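PDB 1T57: conserved Protein MTH1675, which is of unknown function but binds flavin mononucleotide and magnesium ions, and probably contains an alpha/beta domain related to the C-terminal domain of pyruvate kinase. Local coordinates for residues A[40-44]-A[67-72]; A[52-58]-A[166-171]; A[114-120]-A[132-136]; A[179-185]-A[198-204]. All blocks are in the same frame, centred on the assembly; numbering follows the deposited sequence.

Interaction 1. Residues A[40-44]-A[67-72]; sequences LELVG and RLSEMV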
loop_
_atom_site.group_PDB
_atom_site.type_symbol
_atom_site.label_atom_id
_atom_site.label_comp_id
_atom_site.label_asym_id
_atom_site.label_seq_id
_atom_site.Cartn_x
_atom_site.Cartn_y
_atom_site.Cartn_z
ATOM N N LEU A 40 -19.865 31.765 10.271
ATOM C CA LEU A 40 -19.561 32.885 9.389
ATOM C C LEU A 40 -19.264 34.131 10.224
ATOM O O LEU A 40 -18.418 34.953 9.864
ATOM C CB LEU A 40 -20.729 33.152 8.445
ATOM C CG LEU A 40 -20.839 32.089 7.359
ATOM C CD1 LEU A 40 -22.244 32.039 6.829
ATOM C CD2 LEU A 40 -19.855 32.400 6.262
ATOM N N GLU A 41 -19.941 34.257 11.363
ATOM C CA GLU A 41 -19.714 35.417 12.223
ATOM C C GLU A 41 -18.359 35.306 12.901
ATOM O O GLU A 41 -17.575 36.266 12.945
ATOM C CB GLU A 41 -20.793 35.536 13.305
ATOM C CG GLU A 41 -22.210 35.483 12.791
ATOM C CD GLU A 41 -23.200 36.090 13.760
ATOM O OE1 GLU A 41 -23.046 35.870 14.986
ATOM O OE2 GLU A 41 -24.130 36.782 13.286
ATOM N N LEU A 42 -18.083 34.120 13.423
ATOM C CA LEU A 42 -16.839 33.906 14.102
ATOM C C LEU A 42 -15.649 34.131 13.195
ATOM O O LEU A 42 -14.662 34.719 13.636
ATOM C CB LEU A 42 -16.827 32.529 14.728
ATOM C CG LEU A 42 -17.795 32.446 15.914
ATOM C CD1 LEU A 42 -17.770 31.052 16.491
ATOM C CD2 LEU A 42 -17.408 33.444 16.974
ATOM N N VAL A 43 -15.729 33.717 11.927
ATOM C CA VAL A 43 -14.582 33.939 11.041
ATOM C C VAL A 43 -14.348 35.425 10.844
ATOM O O VAL A 43 -13.196 35.874 10.822
ATOM C CB VAL A 43 -14.713 33.301 9.603
ATOM C CG1 VAL A 43 -15.198 31.877 9.691
ATOM C CG2 VAL A 43 -15.593 34.157 8.712
ATOM N N GLY A 44 -15.443 36.175 10.688
ATOM C CA GLY A 44 -15.344 37.608 10.486
ATOM C C GLY A 44 -14.461 38.192 11.562
ATOM O O GLY A 44 -13.426 38.789 11.270
ATOM N N ARG A 67 -23.267 33.876 1.427
ATOM C CA ARG A 67 -23.329 34.477 2.751
ATOM C C ARG A 67 -21.986 35.058 3.173
ATOM O O ARG A 67 -21.865 36.258 3.437
ATOM C CB ARG A 67 -23.794 33.434 3.765
ATOM C CG ARG A 67 -25.131 32.836 3.417
ATOM C CD ARG A 67 -26.097 33.947 3.004
ATOM N NE ARG A 67 -27.009 33.495 1.958
ATOM C CZ ARG A 67 -27.227 34.156 0.825
ATOM N NH1 ARG A 67 -26.600 35.306 0.593
ATOM N NH2 ARG A 67 -28.057 33.659 -0.081
ATOM N N LEU A 68 -20.974 34.199 3.216
ATOM C CA LEU A 68 -19.646 34.619 3.625
ATOM C C LEU A 68 -19.154 35.895 2.955
ATOM O O LEU A 68 -18.608 36.772 3.619
ATOM C CB LEU A 68 -18.637 33.499 3.365
ATOM C CG LEU A 68 -17.214 33.931 3.707
ATOM C CD1 LEU A 68 -17.076 34.020 5.198
ATOM C CD2 LEU A 68 -16.219 32.955 3.141
ATOM N N SER A 69 -19.328 35.988 1.640
ATOM C CA SER A 69 -18.883 37.158 0.886
ATOM C C SER A 69 -19.417 38.493 1.415
ATOM O O SER A 69 -18.782 39.536 1.225
ATOM C CB SER A 69 -19.272 37.007 -0.585
ATOM O OG SER A 69 -20.680 36.847 -0.735
ATOM N N GLU A 70 -20.576 38.444 2.074
ATOM C CA GLU A 70 -21.238 39.627 2.629
ATOM C C GLU A 70 -20.749 40.078 3.996
ATOM O O GLU A 70 -21.133 41.147 4.463
ATOM C CB GLU A 70 -22.742 39.387 2.722
ATOM C CG GLU A 70 -23.490 39.743 1.469
ATOM C CD GLU A 70 -24.396 38.626 1.007
ATOM O OE1 GLU A 70 -25.068 38.016 1.877
ATOM O OE2 GLU A 70 -24.435 38.371 -0.222
HETATM N N MSE A 71 -19.917 39.267 4.640
HETATM C CA MSE A 71 -19.408 39.598 5.966
HETATM C C MSE A 71 -17.909 39.734 6.002
HETATM O O MSE A 71 -17.342 40.233 6.973
HETATM C CB MSE A 71 -19.820 38.530 6.977
HETATM C CG MSE A 71 -21.208 38.716 7.526
HETATM SE SE MSE A 71 -22.013 37.022 7.790
HETATM C CE MSE A 71 -21.164 36.576 9.449
ATOM N N VAL A 72 -17.256 39.283 4.945
ATOM C CA VAL A 72 -15.816 39.342 4.913
ATOM C C VAL A 72 -15.373 39.942 3.594
ATOM O O VAL A 72 -16.087 39.851 2.594
ATOM C CB VAL A 72 -15.232 37.924 5.092
ATOM C CG1 VAL A 72 -15.746 37.315 6.400
ATOM C CG2 VAL A 72 -15.637 37.034 3.911
#
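Leu40 and Leu68 bring their CA atoms to within 6.0 Å, and Gly44 and Val72 theirs to 5.9 Å, so residues 40-44 of helix 36-50 lie along residues 67-72, at the end of the helix that begins at 63. The tightest reliable packing is between the leucines: CD2 of Leu40 sits 3.3 Å from CB of Leu68 and almost as near its CD1, closer than carbons usually pack. The other branch, CD1 of Leu40, lies 3.7 Å from CB of Arg67. Leu68 holds CG anti to its backbone nitrogen (chi1 177°), an orientation in which CD1 also meets CG2 of Val43 at 3.8 Å. That same CG2 touches Val72 CG1 at 3.9 Å, the two valines crossing at about a right angle. The selenomethionine side chain of Met71, bent at chi2 and chi3, comes over the helix beside CB of Leu40 and CG of Glu41, though the modelled place of its methyl is doubtful. Glu41 turns its carboxylate to Arg38. Deeper in, Val43 rests on Ile169 and Ile171 and Leu68 on Val57, which identifies the pair as neighbouring helices on one face of the sheet in an alpha/beta fold.

Interaction 2. Residues A[52-58]-A[166-171]; sequences IRNFVVA and EEVIAI. With FMN (flavin mononucleotide), chain E.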
loop_
_atom_site.group_PDB
_atom_site.type_symbol
_atom_site.label_atom_id
_atom_site.label_comp_id
_atom_site.label_asym_id
_atom_site.label_seq_id
_atom_site.Cartn_x
_atom_site.Cartn_y
_atom_site.Cartn_z
ATOM N N ILE A 52 -6.461 38.811 8.250
ATOM C CA ILE A 52 -6.424 37.782 7.227
ATOM C C ILE A 52 -7.391 38.198 6.133
ATOM O O ILE A 52 -8.495 38.646 6.425
ATOM C CB ILE A 52 -6.825 36.404 7.848
ATOM C CG1 ILE A 52 -5.620 35.835 8.600
ATOM C CG2 ILE A 52 -7.344 35.436 6.785
ATOM C CD1 ILE A 52 -5.945 34.686 9.545
ATOM N N ARG A 53 -6.965 38.073 4.878
ATOM C CA ARG A 53 -7.815 38.458 3.763
ATOM C C ARG A 53 -8.000 37.354 2.726
ATOM O O ARG A 53 -8.519 37.605 1.634
ATOM C CB ARG A 53 -7.262 39.709 3.081
ATOM C CG ARG A 53 -6.267 39.446 1.954
ATOM C CD ARG A 53 -5.852 40.758 1.283
ATOM N NE ARG A 53 -5.106 40.539 0.046
ATOM C CZ ARG A 53 -4.521 41.504 -0.661
ATOM N NH1 ARG A 53 -4.590 42.768 -0.260
ATOM N NH2 ARG A 53 -3.850 41.203 -1.766
ATOM N N ASN A 54 -7.582 36.138 3.074
ATOM C CA ASN A 54 -7.718 34.974 2.195
ATOM C C ASN A 54 -8.678 33.917 2.791
ATOM O O ASN A 54 -8.469 33.407 3.901
ATOM C CB ASN A 54 -6.345 34.362 1.941
ATOM C CG ASN A 54 -5.497 35.208 0.996
ATOM O OD1 ASN A 54 -5.745 35.248 -0.227
ATOM N ND2 ASN A 54 -4.492 35.895 1.558
ATOM N N PHE A 55 -9.743 33.594 2.061
ATOM C CA PHE A 55 -10.703 32.617 2.562
ATOM C C PHE A 55 -11.024 31.545 1.545
ATOM O O PHE A 55 -11.403 31.853 0.429
ATOM C CB PHE A 55 -12.030 33.293 2.949
ATOM C CG PHE A 55 -11.912 34.368 3.988
ATOM C CD1 PHE A 55 -11.517 35.656 3.647
ATOM C CD2 PHE A 55 -12.191 34.086 5.317
ATOM C CE1 PHE A 55 -11.414 36.661 4.628
ATOM C CE2 PHE A 55 -12.091 35.073 6.292
ATOM C CZ PHE A 55 -11.694 36.360 5.948
ATOM N N VAL A 56 -10.888 30.286 1.935
ATOM C CA VAL A 56 -11.241 29.219 1.021
ATOM C C VAL A 56 -12.446 28.538 1.649
ATOM O O VAL A 56 -12.400 28.157 2.822
ATOM C CB VAL A 56 -10.107 28.224 0.840
ATOM C CG1 VAL A 56 -9.671 27.653 2.198
ATOM C CG2 VAL A 56 -10.551 27.132 -0.126
ATOM N N VAL A 57 -13.524 28.387 0.885
ATOM C CA VAL A 57 -14.747 27.799 1.432
ATOM C C VAL A 57 -15.407 26.755 0.574
ATOM O O VAL A 57 -15.605 26.960 -0.612
ATOM C CB VAL A 57 -15.828 28.867 1.675
ATOM C CG1 VAL A 57 -16.965 28.277 2.478
ATOM C CG2 VAL A 57 -15.242 30.044 2.373
ATOM N N ALA A 58 -15.783 25.654 1.197
ATOM C CA ALA A 58 -16.465 24.580 0.500
ATOM C C ALA A 58 -17.936 24.938 0.388
ATOM O O ALA A 58 -18.647 25.042 1.398
ATOM C CB ALA A 58 -16.321 23.278 1.263
ATOM N N GLU A 166 1.233 32.656 3.293
ATOM C CA GLU A 166 0.647 33.192 4.514
ATOM C C GLU A 166 -0.557 32.436 5.094
ATOM O O GLU A 166 -0.898 31.346 4.654
ATOM C CB GLU A 166 0.270 34.650 4.260
ATOM C CG GLU A 166 -0.463 34.841 2.949
ATOM C CD GLU A 166 -0.449 36.284 2.430
ATOM O OE1 GLU A 166 -1.228 37.122 2.937
ATOM O OE2 GLU A 166 0.353 36.581 1.514
ATOM N N GLU A 167 -1.192 33.038 6.094
ATOM C CA GLU A 167 -2.320 32.418 6.748
ATOM C C GLU A 167 -3.619 32.663 6.013
ATOM O O GLU A 167 -3.788 33.684 5.354
ATOM C CB GLU A 167 -2.431 32.904 8.187
ATOM C CG GLU A 167 -1.191 32.609 8.994
ATOM C CD GLU A 167 -1.393 32.829 10.480
ATOM O OE1 GLU A 167 -2.279 33.626 10.865
ATOM O OE2 GLU A 167 -0.653 32.208 11.266
ATOM N N VAL A 168 -4.529 31.703 6.150
ATOM C CA VAL A 168 -5.826 31.717 5.498
ATOM C C VAL A 168 -6.866 31.112 6.441
ATOM O O VAL A 168 -6.525 30.333 7.338
ATOM C CB VAL A 168 -5.791 30.847 4.204
ATOM C CG1 VAL A 168 -7.121 30.905 3.497
ATOM C CG2 VAL A 168 -4.669 31.302 3.289
ATOM N N ILE A 169 -8.131 31.464 6.252
ATOM C CA ILE A 169 -9.178 30.896 7.093
ATOM C C ILE A 169 -9.901 29.889 6.201
ATOM O O ILE A 169 -10.403 30.279 5.154
ATOM C CB ILE A 169 -10.184 31.981 7.566
ATOM C CG1 ILE A 169 -9.446 33.078 8.366
ATOM C CG2 ILE A 169 -11.291 31.336 8.390
ATOM C CD1 ILE A 169 -9.808 33.159 9.881
ATOM N N ALA A 170 -9.928 28.613 6.601
ATOM C CA ALA A 170 -10.593 27.552 5.827
ATOM C C ALA A 170 -11.942 27.214 6.457
ATOM O O ALA A 170 -12.026 27.054 7.660
ATOM C CB ALA A 170 -9.713 26.309 5.784
ATOM N N ILE A 171 -12.979 27.083 5.631
ATOM C CA ILE A 171 -14.350 26.821 6.110
ATOM C C ILE A 171 -15.020 25.586 5.506
ATOM O O ILE A 171 -15.140 25.432 4.284
ATOM C CB ILE A 171 -15.261 28.079 5.827
ATOM C CG1 ILE A 171 -14.759 29.274 6.657
ATOM C CG2 ILE A 171 -16.715 27.796 6.141
ATOM C CD1 ILE A 171 -15.099 30.688 6.079
HETATM N N1 FMN E . -19.124 17.583 3.495
HETATM C C2 FMN E . -18.961 16.512 4.365
HETATM O O2 FMN E . -19.690 16.384 5.329
HETATM N N3 FMN E . -17.904 15.645 4.296
HETATM C C4 FMN E . -17.055 15.687 3.219
HETATM O O4 FMN E . -16.040 14.980 3.229
HETATM C C4A FMN E . -17.176 16.770 2.345
HETATM N N5 FMN E . -16.311 16.886 1.280
HETATM C C5A FMN E . -16.261 18.085 0.609
HETATM C C6 FMN E . -15.371 18.187 -0.446
HETATM C C7 FMN E . -15.351 19.299 -1.242
HETATM C C7M FMN E . -14.402 19.278 -2.395
HETATM C C8 FMN E . -16.497 20.083 -1.302
HETATM C C8M FMN E . -16.585 21.256 -2.262
HETATM C C9 FMN E . -17.426 19.976 -0.267
HETATM C C9A FMN E . -17.271 19.040 0.761
HETATM N N10 FMN E . -18.321 18.783 1.654
HETATM C C10 FMN E . -18.170 17.747 2.541
HETATM C "C1'" FMN E . -19.476 19.740 1.857
HETATM C "C2'" FMN E . -18.989 20.949 2.607
HETATM O "O2'" FMN E . -18.323 20.500 3.794
HETATM C "C3'" FMN E . -20.144 21.829 3.028
HETATM O "O3'" FMN E . -21.076 21.102 3.770
HETATM C "C4'" FMN E . -20.780 22.820 2.039
HETATM O "O4'" FMN E . -21.607 23.615 2.856
HETATM C "C5'" FMN E . -21.799 22.469 0.978
HETATM O "O5'" FMN E . -22.217 23.744 0.545
HETATM P P FMN E . -23.708 24.333 0.408
HETATM O O1P FMN E . -23.594 25.569 -0.416
HETATM O O2P FMN E . -24.353 24.671 1.766
HETATM O O3P FMN E . -24.526 23.265 -0.331
#
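Val56 and its neighbours Ile169 and Ile171 show the alternating bonding of adjacent parallel strands in an alpha/beta sheet: the axes of 54-58 and 168-171 approach to 4.9 Å at 15°. Val56 N donates to Ile169 O, and Val56 O receives Ile171 N at 3.1 Å, the latter nearly in line with the carbonyl. Ala58 N then reaches Ile171 O with an almost straight N-H...O angle of 178°. Ile169 N also bonds Asn54 O, although that oxygen is less surely placed.

Side chains pair on both faces. Val57 CG1 lies 3.7 Å from Ile171 CG2, the two side by side; Phe55 CD2 meets Ile169 CB at the same distance. On the other face, Val56 CG1 touches Ala170 CB. Before the strand, Ile52 crosses Ile169 at about a right angle, CG2 to CG1 3.5 Å; an alanine here would probably open a gap on this side of Ile169 CG1, leaving it the Phe55 ring.

Further out, helix 36-50 covers the Phe55, Ile169 and Ile171 face and helix 144-158 the Val56 and Ala170 face, while strand 75-79 bonds Phe55 and Val57 along the far edge. Glu167 reaches Arg205 of the second subunit in a salt bridge. At the strand's C-terminal end Ala58 meets the flavin mononucleotide: its O lies 3.1 Å from ribityl C4', and its CB 3.8 Å from C9 of the isoalloxazine.

Interaction 3. Residues A[114-120]-A[132-136]; sequences ALSGVGR and VEIMA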
loop_
_atom_site.group_PDB
_atom_site.type_symbol
_atom_site.label_atom_id
_atom_site.label_comp_id
_atom_site.label_asym_id
_atom_site.label_seq_id
_atom_site.Cartn_x
_atom_site.Cartn_y
_atom_site.Cartn_z
ATOM N N ALA A 114 -8.971 16.817 -3.405
ATOM C CA ALA A 114 -7.608 16.580 -2.927
ATOM C C ALA A 114 -7.325 15.425 -1.969
ATOM O O ALA A 114 -6.260 14.827 -2.058
ATOM C CB ALA A 114 -7.015 17.897 -2.337
ATOM N N LEU A 115 -8.253 15.089 -1.077
ATOM C CA LEU A 115 -7.996 13.993 -0.133
ATOM C C LEU A 115 -8.614 12.643 -0.423
ATOM O O LEU A 115 -8.804 11.846 0.482
ATOM C CB LEU A 115 -8.366 14.417 1.290
ATOM C CG LEU A 115 -7.474 15.562 1.834
ATOM C CD1 LEU A 115 -7.856 15.883 3.303
ATOM C CD2 LEU A 115 -5.992 15.175 1.719
ATOM N N SER A 116 -8.893 12.396 -1.697
ATOM C CA SER A 116 -9.468 11.144 -2.182
ATOM C C SER A 116 -8.863 10.963 -3.593
ATOM O O SER A 116 -8.123 10.040 -3.848
ATOM C CB SER A 116 -11.003 11.269 -2.258
ATOM O OG SER A 116 -11.386 12.446 -2.981
ATOM N N GLY A 117 -9.168 11.872 -4.505
ATOM C CA GLY A 117 -8.575 11.766 -5.823
ATOM C C GLY A 117 -8.916 10.492 -6.595
ATOM O O GLY A 117 -9.972 9.884 -6.438
ATOM N N VAL A 118 -8.001 10.129 -7.470
ATOM C CA VAL A 118 -8.107 8.955 -8.298
ATOM C C VAL A 118 -7.946 7.745 -7.360
ATOM O O VAL A 118 -8.305 6.623 -7.700
ATOM C CB VAL A 118 -7.014 9.026 -9.432
ATOM C CG1 VAL A 118 -6.900 7.708 -10.203
ATOM C CG2 VAL A 118 -7.383 10.161 -10.400
ATOM N N GLY A 119 -7.428 7.979 -6.158
ATOM C CA GLY A 119 -7.322 6.882 -5.211
ATOM C C GLY A 119 -8.738 6.366 -4.890
ATOM O O GLY A 119 -8.939 5.195 -4.523
ATOM N N ARG A 120 -9.744 7.225 -5.031
ATOM C CA ARG A 120 -11.089 6.765 -4.745
ATOM C C ARG A 120 -11.604 5.967 -5.936
ATOM O O ARG A 120 -12.394 5.026 -5.777
ATOM C CB ARG A 120 -12.028 7.938 -4.421
ATOM C CG ARG A 120 -13.472 7.499 -4.175
ATOM C CD ARG A 120 -14.377 8.644 -3.844
ATOM N NE ARG A 120 -14.316 9.033 -2.431
ATOM C CZ ARG A 120 -14.503 10.280 -1.996
ATOM N NH1 ARG A 120 -14.750 11.261 -2.863
ATOM N NH2 ARG A 120 -14.471 10.553 -0.696
ATOM N N VAL A 132 -3.766 8.293 0.541
ATOM C CA VAL A 132 -4.388 9.595 0.667
ATOM C C VAL A 132 -5.753 9.551 1.343
ATOM O O VAL A 132 -6.066 10.461 2.120
ATOM C CB VAL A 132 -4.466 10.298 -0.716
ATOM C CG1 VAL A 132 -4.817 9.279 -1.777
ATOM C CG2 VAL A 132 -5.478 11.421 -0.696
ATOM N N GLU A 133 -6.551 8.510 1.083
ATOM C CA GLU A 133 -7.887 8.385 1.711
ATOM C C GLU A 133 -7.812 8.186 3.238
ATOM O O GLU A 133 -8.772 8.495 3.952
ATOM C CB GLU A 133 -8.687 7.220 1.103
ATOM C CG GLU A 133 -9.098 7.402 -0.364
ATOM C CD GLU A 133 -9.595 6.103 -1.032
ATOM O OE1 GLU A 133 -8.823 5.118 -1.083
ATOM O OE2 GLU A 133 -10.756 6.072 -1.512
ATOM N N ILE A 134 -6.684 7.655 3.725
ATOM C CA ILE A 134 -6.483 7.444 5.151
ATOM C C ILE A 134 -6.268 8.797 5.827
ATOM O O ILE A 134 -6.731 9.022 6.948
ATOM C CB ILE A 134 -5.265 6.515 5.437
ATOM C CG1 ILE A 134 -5.673 5.059 5.299
ATOM C CG2 ILE A 134 -4.717 6.753 6.838
ATOM C CD1 ILE A 134 -5.462 4.506 3.944
HETATM N N MSE A 135 -5.570 9.697 5.150
HETATM C CA MSE A 135 -5.346 11.036 5.684
HETATM C C MSE A 135 -6.692 11.673 5.997
HETATM O O MSE A 135 -6.863 12.321 7.024
HETATM C CB MSE A 135 -4.624 11.888 4.660
HETATM C CG MSE A 135 -3.134 11.589 4.507
HETATM SE SE MSE A 135 -2.331 12.656 3.098
HETATM C CE MSE A 135 -2.174 14.335 4.053
ATOM N N ALA A 136 -7.656 11.455 5.111
ATOM C CA ALA A 136 -8.984 12.018 5.286
ATOM C C ALA A 136 -9.766 11.404 6.458
ATOM O O ALA A 136 -10.364 12.141 7.242
ATOM C CB ALA A 136 -9.775 11.878 4.000
#
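Val132 presses CG2 against the backbone of the 114-120 turn, 3.4 Å from C of Leu115, while CG1 faces Ser116 O at 4.0 Å. Its chi1 of 39° points CG1 towards Gly119 as well, where a beta carbon would be too near both this methyl and Ser116 O, so the close approach suits a residue without one.

Glu133 comes next, its chain extended beyond CG, and lays its carboxylate beside Gly119 and Arg120. OE2 lies 3.3 Å from Arg120 CA but 4.7 Å from Arg120 NE, so the opposite charges are near without pairing. OE1 is gripped by two hydrogen bonds, from Thr130 N and Ser123 OG. An alanine in its place would probably leave Thr130 N without this acceptor, Ser123 OG with its weak bond to Gly119 O, and Arg120 without this neighbouring negative charge.

Around the contact, Met135 packs on Val118 of the third subunit, whose Met189 also covers Ser116 and Arg120. Ala136 ends the contact with CB 3.6 Å from Leu115 O and 4.0 Å from Leu115 CB; it also touches Lys147, a flavin-binding residue.

Direct contact is thus packing of Val132 and Ala136 on Leu115 and the turn's backbone, with the Glu133 carboxylate laid against Gly119 and Arg120. The implied polar tie is indirect: Glu133 links its own helix to Ser123 of helix 118-126.

Interaction 4. Residues A[179-185]-A[198-204]; sequences DTALVLT and HEVIAMP. With MG (magnesium ion), chain D.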
loop_
_atom_site.group_PDB
_atom_site.type_symbol
_atom_site.label_atom_id
_atom_site.label_comp_id
_atom_site.label_asym_id
_atom_site.label_seq_id
_atom_site.Cartn_x
_atom_site.Cartn_y
_atom_site.Cartn_z
ATOM N N ASP A 179 -19.822 24.224 9.641
ATOM C CA ASP A 179 -19.720 24.016 11.086
ATOM C C ASP A 179 -18.258 23.930 11.562
ATOM O O ASP A 179 -17.980 23.722 12.740
ATOM C CB ASP A 179 -20.515 22.768 11.508
ATOM C CG ASP A 179 -20.040 21.502 10.833
ATOM O OD1 ASP A 179 -20.745 20.475 10.929
ATOM O OD2 ASP A 179 -18.965 21.525 10.204
ATOM N N THR A 180 -17.322 24.112 10.636
ATOM C CA THR A 180 -15.911 24.075 10.982
ATOM C C THR A 180 -15.133 25.141 10.254
ATOM O O THR A 180 -15.278 25.319 9.049
ATOM C CB THR A 180 -15.259 22.754 10.621
ATOM O OG1 THR A 180 -15.979 21.679 11.221
ATOM C CG2 THR A 180 -13.832 22.752 11.120
ATOM N N ALA A 181 -14.293 25.864 10.972
ATOM C CA ALA A 181 -13.492 26.902 10.331
ATOM C C ALA A 181 -12.151 26.824 10.989
ATOM O O ALA A 181 -12.065 26.745 12.208
ATOM C CB ALA A 181 -14.107 28.276 10.540
ATOM N N LEU A 182 -11.104 26.850 10.181
ATOM C CA LEU A 182 -9.751 26.744 10.697
ATOM C C LEU A 182 -8.865 27.888 10.223
ATOM O O LEU A 182 -9.171 28.536 9.230
ATOM C CB LEU A 182 -9.151 25.394 10.266
ATOM C CG LEU A 182 -9.111 24.199 11.237
ATOM C CD1 LEU A 182 -10.429 23.927 11.900
ATOM C CD2 LEU A 182 -8.698 22.987 10.442
ATOM N N VAL A 183 -7.789 28.145 10.966
ATOM C CA VAL A 183 -6.811 29.158 10.601
ATOM C C VAL A 183 -5.573 28.347 10.265
ATOM O O VAL A 183 -4.998 27.653 11.106
ATOM C CB VAL A 183 -6.524 30.102 11.749
ATOM C CG1 VAL A 183 -5.257 30.882 11.478
ATOM C CG2 VAL A 183 -7.695 31.051 11.900
ATOM N N LEU A 184 -5.161 28.407 9.015
ATOM C CA LEU A 184 -4.032 27.596 8.616
ATOM C C LEU A 184 -3.238 28.203 7.492
ATOM O O LEU A 184 -3.601 29.241 6.918
ATOM C CB LEU A 184 -4.548 26.220 8.187
ATOM C CG LEU A 184 -5.658 26.258 7.119
ATOM C CD1 LEU A 184 -5.113 26.799 5.768
ATOM C CD2 LEU A 184 -6.260 24.860 6.940
ATOM N N THR A 185 -2.152 27.521 7.175
ATOM C CA THR A 185 -1.268 27.930 6.102
ATOM C C THR A 185 -1.301 26.787 5.097
ATOM O O THR A 185 -0.790 25.690 5.358
ATOM C CB THR A 185 0.195 28.145 6.606
ATOM O OG1 THR A 185 0.263 29.316 7.435
ATOM C CG2 THR A 185 1.136 28.322 5.436
ATOM N N HIS A 198 -3.158 26.206 12.476
ATOM C CA HIS A 198 -2.893 27.166 13.550
ATOM C C HIS A 198 -3.969 27.351 14.647
ATOM O O HIS A 198 -3.695 27.146 15.834
ATOM C CB HIS A 198 -2.541 28.513 12.904
ATOM C CG HIS A 198 -1.381 28.441 11.949
ATOM N ND1 HIS A 198 -1.373 29.100 10.739
ATOM C CD2 HIS A 198 -0.175 27.829 12.052
ATOM C CE1 HIS A 198 -0.211 28.904 10.136
ATOM N NE2 HIS A 198 0.532 28.136 10.911
ATOM N N GLU A 199 -5.190 27.722 14.259
ATOM C CA GLU A 199 -6.281 27.918 15.223
ATOM C C GLU A 199 -7.598 27.298 14.772
ATOM O O GLU A 199 -7.913 27.265 13.580
ATOM C CB GLU A 199 -6.525 29.414 15.452
ATOM C CG GLU A 199 -5.428 30.138 16.182
ATOM C CD GLU A 199 -5.565 31.645 16.061
ATOM O OE1 GLU A 199 -6.700 32.155 16.118
ATOM O OE2 GLU A 199 -4.530 32.329 15.924
ATOM N N VAL A 200 -8.379 26.809 15.730
ATOM C CA VAL A 200 -9.684 26.243 15.399
ATOM C C VAL A 200 -10.722 27.276 15.859
ATOM O O VAL A 200 -11.003 27.397 17.049
ATOM C CB VAL A 200 -9.922 24.900 16.113
ATOM C CG1 VAL A 200 -11.277 24.301 15.676
ATOM C CG2 VAL A 200 -8.788 23.946 15.808
ATOM N N ILE A 201 -11.278 28.036 14.921
ATOM C CA ILE A 201 -12.270 29.049 15.265
ATOM C C ILE A 201 -13.539 28.404 15.815
ATOM O O ILE A 201 -14.116 28.891 16.774
ATOM C CB ILE A 201 -12.622 29.896 14.040
ATOM C CG1 ILE A 201 -11.347 30.540 13.491
ATOM C CG2 ILE A 201 -13.601 30.961 14.418
ATOM C CD1 ILE A 201 -11.384 30.925 12.030
ATOM N N ALA A 202 -13.971 27.297 15.216
ATOM C CA ALA A 202 -15.177 26.602 15.682
ATOM C C ALA A 202 -15.238 25.171 15.130
ATOM O O ALA A 202 -14.751 24.911 14.044
ATOM C CB ALA A 202 -16.405 27.389 15.252
HETATM N N MSE A 203 -15.839 24.244 15.861
HETATM C CA MSE A 203 -15.924 22.870 15.379
HETATM C C MSE A 203 -16.978 22.070 16.114
HETATM O O MSE A 203 -17.186 22.264 17.301
HETATM C CB MSE A 203 -14.586 22.156 15.562
HETATM C CG MSE A 203 -14.087 22.185 16.987
HETATM SE SE MSE A 203 -12.813 20.800 17.516
HETATM C CE MSE A 203 -11.320 21.967 17.963
ATOM N N PRO A 204 -17.651 21.146 15.420
ATOM C CA PRO A 204 -18.664 20.351 16.112
ATOM C C PRO A 204 -17.935 19.452 17.107
ATOM O O PRO A 204 -17.013 18.737 16.723
ATOM C CB PRO A 204 -19.297 19.522 14.992
ATOM C CG PRO A 204 -18.797 20.170 13.691
ATOM C CD PRO A 204 -17.436 20.649 14.053
HETATM MG MG MG D . -15.726 16.561 17.229
#
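Ile201 sits where strand 196-204 turns a corner, and its side chain can be traced outward against strand 180-185. CB lies 3.7 Å from Ala181 O and near Ala181 CB; CG1, anti to the carbonyl carbon (chi1 -57°), continues to Val183 CG2 at 4.0 Å; and CD1 ends 3.7 Å from that methyl, with Ala181 CB also close. The backbones form an antiparallel hairpin, 175° between 180-185 and 198-200. Val183 and Glu199 make a hydrogen-bonded pair, with Val183 N to Glu199 O at 2.8 Å, and Val183 O takes two donors, His198 N and Glu199 N, as in a classic beta bulge. The register then slips by one beyond Leu182, so Ala181 N bonds Ala202 O, while Ile201 N reaches Ala181 O only weakly. At the hairpin's other end Asp179 crosses Pro204 at about a right angle, its CG 3.4 Å from proline CG; its OD1 bonds Thr174 and Gly32. Pro204 O binds a magnesium ion at 2.6 Å, together with Val142 O. Buried Glu199 has salt bridges to Lys23 and Arg46, and to Arg205 of the second subunit; this cluster of positive charge would be expected to favour its ionised form.

Interactions 2 and 4 form the buried core of one mixed sheet, with strands 168-172 and 180-185 adjacent: Ala170 O and Leu182 N stand 2.7 Å apart. Both rely on backbone hydrogen bonds, parallel and regular in interaction 2, antiparallel and bulged in interaction 4. Interaction 1, partly exposed and apolar, lies on that sheet, where Val43 touches Ile171 and Ala181, and Leu42 touches Ile201. Interaction 3 stands apart, its centre about 29 Å from that of interaction 1, and is buried partly by other subunits. Interactions 2 and 4 each end at a bound group, the flavin and a magnesium ion, whereas interaction 1 reaches neither and interaction 3 borders flavin-binding residues.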